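Local coordinates for protein bifunctional endomannanase/endoglucanase (Caldanaerobius polysaccharolyticus, PDB 3W0K) that probably hydrolyses beta-1,4-linked mannans and glucans, acting as a beta/alpha-barrel enzyme of glycoside hydrolase family 5, at residues Lys26-Leu31 with Arg70-Arg75; Tyr4-Gln9 with Thr34-Val39; Arg18-Pro23 with Phe62-Leu67; Asn76-Leu81 with Phe129-Leu134. All blocks are in the same frame, centred on the assembly; numbering follows the deposited sequence.

Contact 1 of 4, residues Lys26-Leu31 with Arg70-Arg75; sequences KALDFL and RECSAR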
# COMPACT_ATOMS: atom_id res chain seq x y z
N LYS A 26 -14.49 -14.56 4.53
CA LYS A 26 -15.73 -13.99 4.02
C LYS A 26 -15.44 -12.76 3.15
O LYS A 26 -16.06 -12.56 2.11
CB LYS A 26 -16.69 -13.63 5.16
CG LYS A 26 -17.29 -14.86 5.86
CD LYS A 26 -18.24 -14.45 6.98
CE LYS A 26 -18.85 -15.65 7.67
NZ LYS A 26 -17.84 -16.48 8.40
N ALA A 27 -14.48 -11.94 3.57
CA ALA A 27 -14.10 -10.76 2.80
C ALA A 27 -13.44 -11.20 1.49
O ALA A 27 -13.72 -10.64 0.43
CB ALA A 27 -13.13 -9.87 3.59
N LEU A 28 -12.58 -12.21 1.56
CA LEU A 28 -11.91 -12.72 0.36
C LEU A 28 -12.93 -13.27 -0.63
O LEU A 28 -12.77 -13.11 -1.84
CB LEU A 28 -10.87 -13.77 0.73
CG LEU A 28 -9.67 -13.28 1.54
CD1 LEU A 28 -8.73 -14.44 1.84
CD2 LEU A 28 -8.93 -12.20 0.77
N ASP A 29 -13.99 -13.91 -0.12
CA ASP A 29 -15.05 -14.45 -0.97
C ASP A 29 -15.74 -13.29 -1.69
O ASP A 29 -16.09 -13.40 -2.87
CB ASP A 29 -16.09 -15.23 -0.15
CG ASP A 29 -15.63 -16.64 0.20
OD1 ASP A 29 -14.69 -17.16 -0.43
OD2 ASP A 29 -16.25 -17.23 1.11
N PHE A 30 -15.93 -12.18 -0.99
CA PHE A 30 -16.56 -11.01 -1.60
C PHE A 30 -15.70 -10.49 -2.75
O PHE A 30 -16.21 -10.21 -3.83
CB PHE A 30 -16.79 -9.90 -0.57
CG PHE A 30 -17.48 -8.68 -1.14
CD1 PHE A 30 -18.85 -8.52 -1.01
CD2 PHE A 30 -16.75 -7.70 -1.81
CE1 PHE A 30 -19.49 -7.41 -1.54
CE2 PHE A 30 -17.38 -6.58 -2.35
CZ PHE A 30 -18.75 -6.43 -2.21
N LEU A 31 -14.39 -10.37 -2.51
CA LEU A 31 -13.48 -9.90 -3.55
C LEU A 31 -13.60 -10.77 -4.80
O LEU A 31 -13.79 -10.27 -5.91
CB LEU A 31 -12.03 -9.90 -3.06
CG LEU A 31 -11.49 -8.62 -2.44
CD1 LEU A 31 -12.24 -8.27 -1.16
CD2 LEU A 31 -10.01 -8.80 -2.16
N ARG A 70 -2.40 -19.10 1.04
CA ARG A 70 -3.24 -20.23 0.66
C ARG A 70 -4.67 -19.80 0.37
O ARG A 70 -5.25 -20.19 -0.64
CB ARG A 70 -3.23 -21.30 1.75
CG ARG A 70 -4.19 -22.45 1.48
CD ARG A 70 -3.89 -23.65 2.37
NE ARG A 70 -2.63 -24.29 2.01
CZ ARG A 70 -2.44 -25.00 0.90
NH1 ARG A 70 -3.42 -25.17 0.03
NH2 ARG A 70 -1.25 -25.54 0.66
N GLU A 71 -5.24 -18.98 1.25
CA GLU A 71 -6.61 -18.53 1.07
C GLU A 71 -6.77 -17.58 -0.12
O GLU A 71 -7.78 -17.61 -0.82
CB GLU A 71 -7.16 -17.92 2.36
CG GLU A 71 -7.21 -18.91 3.54
CD GLU A 71 -8.09 -20.13 3.31
OE1 GLU A 71 -8.95 -20.11 2.39
OE2 GLU A 71 -7.94 -21.12 4.06
N CYS A 72 -5.76 -16.74 -0.37
CA CYS A 72 -5.82 -15.83 -1.50
C CYS A 72 -5.71 -16.62 -2.80
O CYS A 72 -6.53 -16.46 -3.71
CB CYS A 72 -4.70 -14.79 -1.43
SG CYS A 72 -4.98 -13.46 -0.24
N SER A 73 -4.72 -17.51 -2.87
CA SER A 73 -4.50 -18.32 -4.06
C SER A 73 -5.70 -19.20 -4.42
O SER A 73 -6.04 -19.36 -5.59
CB SER A 73 -3.25 -19.20 -3.90
OG SER A 73 -2.07 -18.41 -3.94
N ALA A 74 -6.36 -19.75 -3.40
CA ALA A 74 -7.52 -20.61 -3.61
C ALA A 74 -8.66 -19.87 -4.31
O ALA A 74 -9.46 -20.47 -5.03
CB ALA A 74 -8.01 -21.17 -2.28
N ARG A 75 -8.70 -18.55 -4.12
CA ARG A 75 -9.74 -17.70 -4.71
C ARG A 75 -9.25 -16.87 -5.89
O ARG A 75 -9.87 -15.86 -6.26
CB ARG A 75 -10.32 -16.79 -3.63
CG ARG A 75 -11.00 -17.54 -2.50
CD ARG A 75 -11.23 -16.65 -1.30
NE ARG A 75 -11.96 -17.35 -0.25
CZ ARG A 75 -11.44 -18.26 0.56
NH1 ARG A 75 -10.16 -18.58 0.47
NH2 ARG A 75 -12.21 -18.87 1.45
O HOH W 1 -14.87 -19.19 2.33
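Leu28 on helix 25-33 and Cys72 on helix 62-74 face each other with their CA atoms 7.1 Å apart, and Asp29 stands similarly opposite Arg75, just past the end of the second helix. Leu28 packs on the buried side of the contact: its CB lies 3.5 Å from Arg75 CD, and its methyl CD1 reaches Glu71 CB, the two side chains crossing at about a right angle. Farther out, Arg75 runs extended from CG to NE and lays its guanidinium between two carboxylates. Its NE donates to Asp29 OD1 at 2.7 Å, approaching from above the carboxylate plane, 42° out of it. Its NH1 is shared by Glu71 OE1 at 2.7 Å, through the anti lone pair, and Glu71 O at 2.9 Å. A water joins Arg75 NH2 to Asp29 OD2. An alanine at Arg75 would probably leave the carboxylates of Asp29 and Glu71 without their shared cation and uncover Leu28 CB. Arginine suits the place because its aliphatic stem covers leucine while its guanidinium donates in its own plane to Asp29 and Glu71. On the barrel side, Val39 of strand 38-44 touches Leu28 and Cys72. The salt-bridge network is particular to this contact; neighbouring helices packed over the sheet are typical of a TIM barrel.

Contact 2 of 4, residues Tyr4-Gln9 with Thr34-Val39; sequences YGFNFQ and TGFNFV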
# COMPACT_ATOMS: atom_id res chain seq x y z
N TYR A 4 -6.52 -5.42 -9.11
CA TYR A 4 -7.52 -4.60 -8.42
C TYR A 4 -7.92 -5.26 -7.12
O TYR A 4 -8.33 -6.42 -7.11
CB TYR A 4 -8.76 -4.41 -9.29
CG TYR A 4 -8.48 -3.77 -10.62
CD1 TYR A 4 -8.27 -2.40 -10.72
CD2 TYR A 4 -8.41 -4.54 -11.78
CE1 TYR A 4 -7.99 -1.81 -11.95
CE2 TYR A 4 -8.14 -3.96 -13.00
CZ TYR A 4 -7.93 -2.60 -13.08
OH TYR A 4 -7.66 -2.03 -14.30
N GLY A 5 -7.83 -4.52 -6.02
CA GLY A 5 -8.20 -5.12 -4.76
C GLY A 5 -8.21 -4.21 -3.56
O GLY A 5 -8.53 -3.02 -3.65
N PHE A 6 -7.83 -4.79 -2.43
CA PHE A 6 -7.82 -4.10 -1.15
C PHE A 6 -6.65 -4.48 -0.28
O PHE A 6 -6.04 -5.55 -0.45
CB PHE A 6 -9.09 -4.47 -0.36
CG PHE A 6 -10.38 -4.12 -1.05
CD1 PHE A 6 -11.05 -2.94 -0.74
CD2 PHE A 6 -10.92 -4.97 -2.01
CE1 PHE A 6 -12.23 -2.61 -1.38
CE2 PHE A 6 -12.10 -4.64 -2.67
CZ PHE A 6 -12.76 -3.46 -2.35
N ASN A 7 -6.32 -3.59 0.65
CA ASN A 7 -5.28 -3.88 1.64
C ASN A 7 -6.05 -4.46 2.83
O ASN A 7 -7.19 -4.07 3.09
CB ASN A 7 -4.60 -2.59 2.12
CG ASN A 7 -3.59 -2.05 1.14
OD1 ASN A 7 -2.39 -2.16 1.35
ND2 ASN A 7 -4.07 -1.39 0.09
N PHE A 8 -5.43 -5.40 3.53
CA PHE A 8 -6.02 -6.00 4.72
C PHE A 8 -5.01 -5.85 5.84
O PHE A 8 -3.81 -6.07 5.65
CB PHE A 8 -6.41 -7.46 4.49
CG PHE A 8 -7.71 -7.62 3.75
CD1 PHE A 8 -8.93 -7.46 4.42
CD2 PHE A 8 -7.73 -7.91 2.39
CE1 PHE A 8 -10.13 -7.58 3.74
CE2 PHE A 8 -8.93 -8.04 1.70
CZ PHE A 8 -10.14 -7.87 2.38
N GLN A 9 -5.50 -5.46 7.01
CA GLN A 9 -4.67 -5.20 8.18
C GLN A 9 -4.57 -6.33 9.21
O GLN A 9 -4.36 -6.08 10.40
CB GLN A 9 -5.17 -3.90 8.83
CG GLN A 9 -4.94 -2.62 7.99
CD GLN A 9 -5.82 -2.51 6.73
OE1 GLN A 9 -5.36 -2.11 5.67
NE2 GLN A 9 -7.10 -2.84 6.87
N THR A 34 -16.87 -10.43 -6.73
CA THR A 34 -17.07 -9.15 -7.40
C THR A 34 -15.96 -8.79 -8.39
O THR A 34 -15.86 -7.65 -8.84
CB THR A 34 -17.29 -7.99 -6.40
OG1 THR A 34 -16.21 -7.94 -5.46
CG2 THR A 34 -18.61 -8.18 -5.64
N GLY A 35 -15.12 -9.77 -8.71
CA GLY A 35 -14.07 -9.55 -9.69
C GLY A 35 -12.73 -8.99 -9.26
O GLY A 35 -11.89 -8.70 -10.13
N PHE A 36 -12.51 -8.80 -7.97
CA PHE A 36 -11.23 -8.30 -7.49
C PHE A 36 -10.25 -9.47 -7.48
O PHE A 36 -10.65 -10.61 -7.25
CB PHE A 36 -11.37 -7.66 -6.10
CG PHE A 36 -12.21 -6.42 -6.09
CD1 PHE A 36 -11.66 -5.18 -6.39
CD2 PHE A 36 -13.57 -6.49 -5.80
CE1 PHE A 36 -12.44 -4.03 -6.39
CE2 PHE A 36 -14.36 -5.35 -5.80
CZ PHE A 36 -13.80 -4.11 -6.10
N ASN A 37 -8.97 -9.18 -7.72
CA ASN A 37 -7.96 -10.23 -7.80
C ASN A 37 -6.65 -9.87 -7.11
O ASN A 37 -5.61 -10.47 -7.39
CB ASN A 37 -7.65 -10.48 -9.28
CG ASN A 37 -7.15 -9.23 -9.99
OD1 ASN A 37 -6.82 -8.22 -9.35
ND2 ASN A 37 -7.10 -9.28 -11.32
N PHE A 38 -6.71 -8.92 -6.18
CA PHE A 38 -5.50 -8.47 -5.51
C PHE A 38 -5.71 -8.12 -4.05
O PHE A 38 -6.70 -7.50 -3.68
CB PHE A 38 -4.96 -7.25 -6.27
CG PHE A 38 -3.74 -6.61 -5.65
CD1 PHE A 38 -2.46 -7.05 -6.00
CD2 PHE A 38 -3.86 -5.55 -4.77
CE1 PHE A 38 -1.32 -6.43 -5.48
CE2 PHE A 38 -2.73 -4.92 -4.24
CZ PHE A 38 -1.46 -5.37 -4.60
N VAL A 39 -4.75 -8.54 -3.23
CA VAL A 39 -4.77 -8.26 -1.80
C VAL A 39 -3.36 -7.87 -1.38
O VAL A 39 -2.39 -8.54 -1.75
CB VAL A 39 -5.23 -9.50 -0.98
CG1 VAL A 39 -4.77 -9.42 0.46
CG2 VAL A 39 -6.75 -9.59 -1.01
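Phe6 and Phe36 meet edge to face: Phe6 CE2 sits 3.6 Å above the plane of the Phe36 ring, over its centre, with the two planes 59° apart. The edge of the Phe36 ring comes near Tyr4 O. Farther along, Phe8 presents its ring edge to Val39, Phe8 CE2 lying 3.8 Å from Val39 CG2; the flat ring and the branched valine cross at about a right angle. Polar bonds fix the backbones beside these apolar groups. With CG between its backbone N and carbonyl carbon (chi1 59°), Asn37 accepts through OD1 from Tyr4 N at 2.8 Å, in the carbonyl plane. Asn37 N donates to Tyr4 O at 2.9 Å, so one asparagine grips both polar backbone atoms of Tyr4. Next, Phe6 N donates to Phe38 O at 3.2 Å. Gly5 CA approaches Phe38 O to 3.0 Å in a CA-H...O contact; a CB here would point at that oxygen and collide with it, so glycine suits the place. In the shell beyond, Leu31 of helix 25-33 packs on Phe6, Phe36 and Val39. Asn37 ND2 is held by Lys2 O, and Tyr4 OH by N of Val330, the C-terminal residue. Gly35, with positive phi, is the C-prime residue of the Schellman motif ending the helix and turns the chain toward strand 38-44. Strand 4-7, helix 25-33 and strand 38-44 thus make a beta-alpha-beta crossover, the first unit of the parallel barrel.

Contact 3 of 4, residues Arg18-Pro23 with Phe62-Leu67; sequences REPEPP and FEYIDL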
# COMPACT_ATOMS: atom_id res chain seq x y z
N ARG A 18 -0.75 -9.42 21.35
CA ARG A 18 -1.65 -9.43 20.20
C ARG A 18 -1.22 -10.46 19.16
O ARG A 18 -0.08 -10.46 18.70
CB ARG A 18 -1.71 -8.04 19.56
CG ARG A 18 -2.64 -7.95 18.34
CD ARG A 18 -2.64 -6.57 17.72
NE ARG A 18 -3.28 -5.57 18.59
CZ ARG A 18 -3.15 -4.26 18.45
NH1 ARG A 18 -2.40 -3.76 17.48
NH2 ARG A 18 -3.76 -3.44 19.29
N GLU A 19 -2.15 -11.35 18.82
CA GLU A 19 -1.88 -12.38 17.83
C GLU A 19 -2.35 -11.90 16.46
O GLU A 19 -3.29 -11.11 16.36
CB GLU A 19 -2.64 -13.66 18.19
CG GLU A 19 -2.15 -14.36 19.44
CD GLU A 19 -0.76 -14.97 19.27
OE1 GLU A 19 -0.57 -15.74 18.31
OE2 GLU A 19 0.12 -14.68 20.11
N PRO A 20 -1.64 -12.29 15.39
CA PRO A 20 -2.10 -11.83 14.08
C PRO A 20 -3.47 -12.45 13.81
O PRO A 20 -3.80 -13.50 14.36
CB PRO A 20 -1.02 -12.35 13.12
CG PRO A 20 -0.28 -13.39 13.90
CD PRO A 20 -0.31 -12.91 15.31
N GLU A 21 -4.28 -11.78 13.01
CA GLU A 21 -5.62 -12.28 12.72
C GLU A 21 -5.63 -13.34 11.63
O GLU A 21 -4.73 -13.40 10.79
CB GLU A 21 -6.53 -11.14 12.28
CG GLU A 21 -6.71 -10.05 13.31
CD GLU A 21 -7.65 -8.96 12.84
OE1 GLU A 21 -7.76 -8.77 11.61
OE2 GLU A 21 -8.27 -8.30 13.69
N PRO A 22 -6.61 -14.25 11.69
CA PRO A 22 -6.71 -15.29 10.67
C PRO A 22 -7.20 -14.56 9.42
O PRO A 22 -7.73 -13.45 9.52
CB PRO A 22 -7.81 -16.21 11.22
CG PRO A 22 -7.76 -15.98 12.69
CD PRO A 22 -7.57 -14.50 12.78
N PRO A 23 -7.01 -15.15 8.23
CA PRO A 23 -7.49 -14.45 7.03
C PRO A 23 -9.01 -14.32 7.06
O PRO A 23 -9.71 -15.21 7.56
CB PRO A 23 -7.02 -15.36 5.89
CG PRO A 23 -6.99 -16.72 6.53
CD PRO A 23 -6.38 -16.43 7.88
N PHE A 62 5.24 -17.15 10.75
CA PHE A 62 5.11 -17.15 9.29
C PHE A 62 3.99 -18.07 8.80
O PHE A 62 3.58 -18.00 7.64
CB PHE A 62 6.43 -17.55 8.62
CG PHE A 62 7.56 -16.58 8.86
CD1 PHE A 62 8.88 -16.98 8.63
CD2 PHE A 62 7.33 -15.29 9.32
CE1 PHE A 62 9.94 -16.10 8.85
CE2 PHE A 62 8.39 -14.40 9.54
CZ PHE A 62 9.69 -14.82 9.30
N GLU A 63 3.51 -18.95 9.68
CA GLU A 63 2.42 -19.85 9.31
C GLU A 63 1.16 -19.04 9.00
O GLU A 63 0.30 -19.49 8.24
CB GLU A 63 2.17 -20.88 10.40
CG GLU A 63 3.29 -21.90 10.49
CD GLU A 63 3.09 -22.93 11.59
OE1 GLU A 63 4.06 -23.67 11.87
OE2 GLU A 63 1.98 -23.02 12.15
N TYR A 64 1.06 -17.84 9.57
CA TYR A 64 -0.07 -16.97 9.30
C TYR A 64 0.04 -16.45 7.87
O TYR A 64 -0.95 -16.38 7.15
CB TYR A 64 -0.11 -15.79 10.27
CG TYR A 64 -0.80 -16.10 11.57
CD1 TYR A 64 -2.19 -16.01 11.67
CD2 TYR A 64 -0.07 -16.46 12.70
CE1 TYR A 64 -2.84 -16.27 12.87
CE2 TYR A 64 -0.71 -16.72 13.91
CZ TYR A 64 -2.09 -16.62 13.99
OH TYR A 64 -2.73 -16.87 15.18
N ILE A 65 1.26 -16.09 7.47
CA ILE A 65 1.49 -15.59 6.12
C ILE A 65 1.22 -16.72 5.12
O ILE A 65 0.62 -16.48 4.07
CB ILE A 65 2.91 -15.01 5.96
CG1 ILE A 65 3.10 -13.86 6.95
CG2 ILE A 65 3.13 -14.51 4.53
CD1 ILE A 65 4.50 -13.28 6.99
N ASP A 66 1.59 -17.95 5.48
CA ASP A 66 1.34 -19.12 4.63
C ASP A 66 -0.17 -19.25 4.42
O ASP A 66 -0.64 -19.53 3.31
CB ASP A 66 1.81 -20.41 5.29
CG ASP A 66 3.31 -20.51 5.45
OD1 ASP A 66 4.04 -19.65 4.92
OD2 ASP A 66 3.75 -21.47 6.10
N LEU A 67 -0.92 -19.07 5.50
CA LEU A 67 -2.38 -19.18 5.48
C LEU A 67 -3.02 -18.09 4.62
O LEU A 67 -3.95 -18.37 3.86
CB LEU A 67 -2.93 -19.14 6.91
CG LEU A 67 -4.43 -19.40 7.07
CD1 LEU A 67 -4.83 -20.70 6.39
CD2 LEU A 67 -4.78 -19.44 8.55
O HOH W 2 -5.29 -15.57 15.67
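Tyr64 lies against Pro20, its side chain reaching from helix 62-74 across to the loop that precedes helix 25-33. Its CB points toward the loop, and Tyr64 CG, turned anti to the carbonyl carbon (chi1 -85°), starts the ring 3.6 Å from Pro20 CG. From there the ring divides. On one side Tyr64 CD2 and CE2 lie beneath Pro20 CG, CD2 at 3.3 Å; this proline carbon stands over one face, 17° off the ring normal and 3.4 Å from the centroid, which makes a CH-pi contact, and the two side chains cross at about a right angle. On the other side Tyr64 CD1 comes 3.7 Å from Glu21 O, and Tyr64 CE1 lies 3.3 Å from Pro20 O. At the tip, Tyr64 OH is 2.9 Å from a water, and that water donates to Pro20 O, so the phenol reaches the loop backbone through solvent. One turn farther along the helix, Leu67 CD2 packs tightly against Pro23 CD at 3.5 Å. Tyrosine suits this place because its ring gives a flat seat for a proline, whose polarised C-H groups suit an aromatic face, and its hydroxyl can still meet water. Just beyond, Tyr68 OH of the same helix bonds directly to Glu21 O. Between 18-23 and 62-67 themselves there is no direct hydrogen bond: dispersion, CH-pi attraction and one bridging water hold them, a shape-dependent attachment that involves no charge pairing.

Contact 4 of 4, residues Asn76-Leu81 with Phe129-Leu134; sequences NIHMCL and FLSFDL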
# COMPACT_ATOMS: atom_id res chain seq x y z
N ASN A 76 -8.13 -17.28 -6.49
CA ASN A 76 -7.54 -16.58 -7.63
C ASN A 76 -7.24 -15.11 -7.33
O ASN A 76 -7.48 -14.23 -8.16
CB ASN A 76 -8.43 -16.71 -8.87
CG ASN A 76 -8.39 -18.10 -9.48
OD1 ASN A 76 -7.45 -18.86 -9.26
ND2 ASN A 76 -9.40 -18.43 -10.28
N ILE A 77 -6.73 -14.87 -6.13
CA ILE A 77 -6.37 -13.53 -5.70
C ILE A 77 -4.87 -13.48 -5.49
O ILE A 77 -4.31 -14.36 -4.83
CB ILE A 77 -7.08 -13.17 -4.36
CG1 ILE A 77 -8.59 -13.04 -4.59
CG2 ILE A 77 -6.51 -11.88 -3.78
CD1 ILE A 77 -9.39 -12.87 -3.32
N HIS A 78 -4.22 -12.51 -6.11
CA HIS A 78 -2.77 -12.31 -5.98
C HIS A 78 -2.51 -11.66 -4.62
O HIS A 78 -3.21 -10.72 -4.24
CB HIS A 78 -2.26 -11.38 -7.08
CG HIS A 78 -0.83 -10.96 -6.91
ND1 HIS A 78 0.21 -11.61 -7.54
CD2 HIS A 78 -0.28 -9.98 -6.16
CE1 HIS A 78 1.35 -11.04 -7.18
NE2 HIS A 78 1.08 -10.05 -6.35
N MET A 79 -1.50 -12.16 -3.91
CA MET A 79 -1.15 -11.59 -2.61
C MET A 79 0.16 -10.84 -2.68
O MET A 79 1.18 -11.37 -3.14
CB MET A 79 -1.05 -12.68 -1.54
CG MET A 79 -0.82 -12.11 -0.14
SD MET A 79 -0.73 -13.37 1.15
CE MET A 79 1.00 -13.29 1.59
N CYS A 80 0.13 -9.59 -2.24
CA CYS A 80 1.33 -8.76 -2.21
C CYS A 80 1.73 -8.56 -0.76
O CYS A 80 1.04 -7.86 -0.01
CB CYS A 80 1.07 -7.41 -2.88
SG CYS A 80 2.49 -6.31 -2.85
N LEU A 81 2.82 -9.20 -0.35
CA LEU A 81 3.32 -9.11 1.02
C LEU A 81 4.19 -7.87 1.16
O LEU A 81 5.15 -7.69 0.41
CB LEU A 81 4.13 -10.37 1.37
CG LEU A 81 4.78 -10.41 2.75
CD1 LEU A 81 3.73 -10.41 3.85
CD2 LEU A 81 5.66 -11.65 2.86
N PHE A 129 0.66 -15.33 -8.24
CA PHE A 129 0.02 -15.38 -6.93
C PHE A 129 0.72 -14.65 -5.79
O PHE A 129 0.10 -14.39 -4.76
CB PHE A 129 -0.20 -16.84 -6.53
CG PHE A 129 -1.20 -17.56 -7.38
CD1 PHE A 129 -2.56 -17.43 -7.13
CD2 PHE A 129 -0.79 -18.36 -8.44
CE1 PHE A 129 -3.50 -18.08 -7.92
CE2 PHE A 129 -1.73 -19.02 -9.24
CZ PHE A 129 -3.08 -18.88 -8.97
N LEU A 130 2.00 -14.32 -5.95
CA LEU A 130 2.73 -13.67 -4.87
C LEU A 130 3.81 -12.68 -5.30
O LEU A 130 4.63 -12.98 -6.16
CB LEU A 130 3.36 -14.74 -3.96
CG LEU A 130 4.26 -14.30 -2.80
CD1 LEU A 130 3.45 -13.57 -1.73
CD2 LEU A 130 4.93 -15.52 -2.21
N SER A 131 3.79 -11.50 -4.68
CA SER A 131 4.79 -10.47 -4.94
C SER A 131 5.26 -9.90 -3.61
O SER A 131 4.57 -10.01 -2.59
CB SER A 131 4.24 -9.35 -5.85
OG SER A 131 3.14 -8.68 -5.26
N PHE A 132 6.46 -9.32 -3.61
CA PHE A 132 7.06 -8.73 -2.41
C PHE A 132 7.18 -7.22 -2.55
O PHE A 132 7.88 -6.74 -3.45
CB PHE A 132 8.48 -9.29 -2.19
CG PHE A 132 8.55 -10.75 -1.84
CD1 PHE A 132 7.41 -11.47 -1.48
CD2 PHE A 132 9.78 -11.40 -1.83
CE1 PHE A 132 7.50 -12.82 -1.12
CE2 PHE A 132 9.88 -12.75 -1.48
CZ PHE A 132 8.73 -13.46 -1.12
N ASP A 133 6.53 -6.48 -1.66
CA ASP A 133 6.56 -5.01 -1.64
C ASP A 133 7.55 -4.69 -0.52
O ASP A 133 7.20 -4.72 0.66
CB ASP A 133 5.15 -4.48 -1.33
CG ASP A 133 5.04 -2.97 -1.40
OD1 ASP A 133 6.00 -2.28 -1.82
OD2 ASP A 133 3.96 -2.47 -1.02
N LEU A 134 8.78 -4.37 -0.91
CA LEU A 134 9.89 -4.17 0.03
C LEU A 134 9.70 -3.39 1.32
O LEU A 134 9.96 -3.92 2.41
CB LEU A 134 11.14 -3.70 -0.72
CG LEU A 134 11.52 -4.56 -1.93
CD1 LEU A 134 12.91 -4.17 -2.41
CD2 LEU A 134 11.50 -6.05 -1.58
O HOH W 3 -2.20 -15.73 -3.68
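Met79, Cys80 and Leu81 pair in parallel with Leu130, Ser131 and Phe132, joining the third and fourth strands of the barrel. Four backbone bonds hold the strands in step: Met79 N to Phe129 O, Ser131 N to Met79 O, Leu81 N to Ser131 O and Asp133 N to Leu81 O, the last at 2.8 Å. A water adds a link between Ile77 O and Phe129 O. With CG anti to the backbone N (chi1 171°), His78 carries its ring to the backbone of Phe129-Ser131. His78 NE2 and Ser131 OG share a hydrogen bond of 2.7 Å at a nearly straight 168°, and His78 ND1 is bonded to Lys128 O, so the ring is gripped at both nitrogens. A phenylalanine at His78 would probably leave Ser131 OG and Lys128 O without these partners and the ring freer to turn. On the face bearing Cys80 and Ser131, Cys80 SG touches Asp133 CB at 3.6 Å, while Asp133 OD2 makes a salt bridge with Arg40. On the face bearing Met79, Leu81, Leu130 and Phe132, Met79 and Leu130 lie side by side, Met79 CE 4.1 Å from Leu130 CD1. Parallel neighbouring strands with an apolar face packed against outer helices are characteristic of the TIM barrel.

Contacts 2 and 4 lie in the buried barrel sheet, contact 1 is partly buried between outer helices, and contact 3 is at the surface. Contacts 2 and 4 join consecutive strands, and strands 38-44 and 78-83 link them directly: Val39 O and Cys80 N are 2.8 Å apart, a probable hydrogen bond. Contacts 1 and 3 both use helix 62-74: its first half meets the loop 18-23 and its C-terminal end helix 25-33, with Glu71 packing on Pro23 between them. The chemistry follows the depth: backbone bonds, apolar side chains and the buried polar bonds of Asn37 and of His78 with Ser131 in the sheet, a salt-bridge network between the helices, and proline-tyrosine packing at the surface.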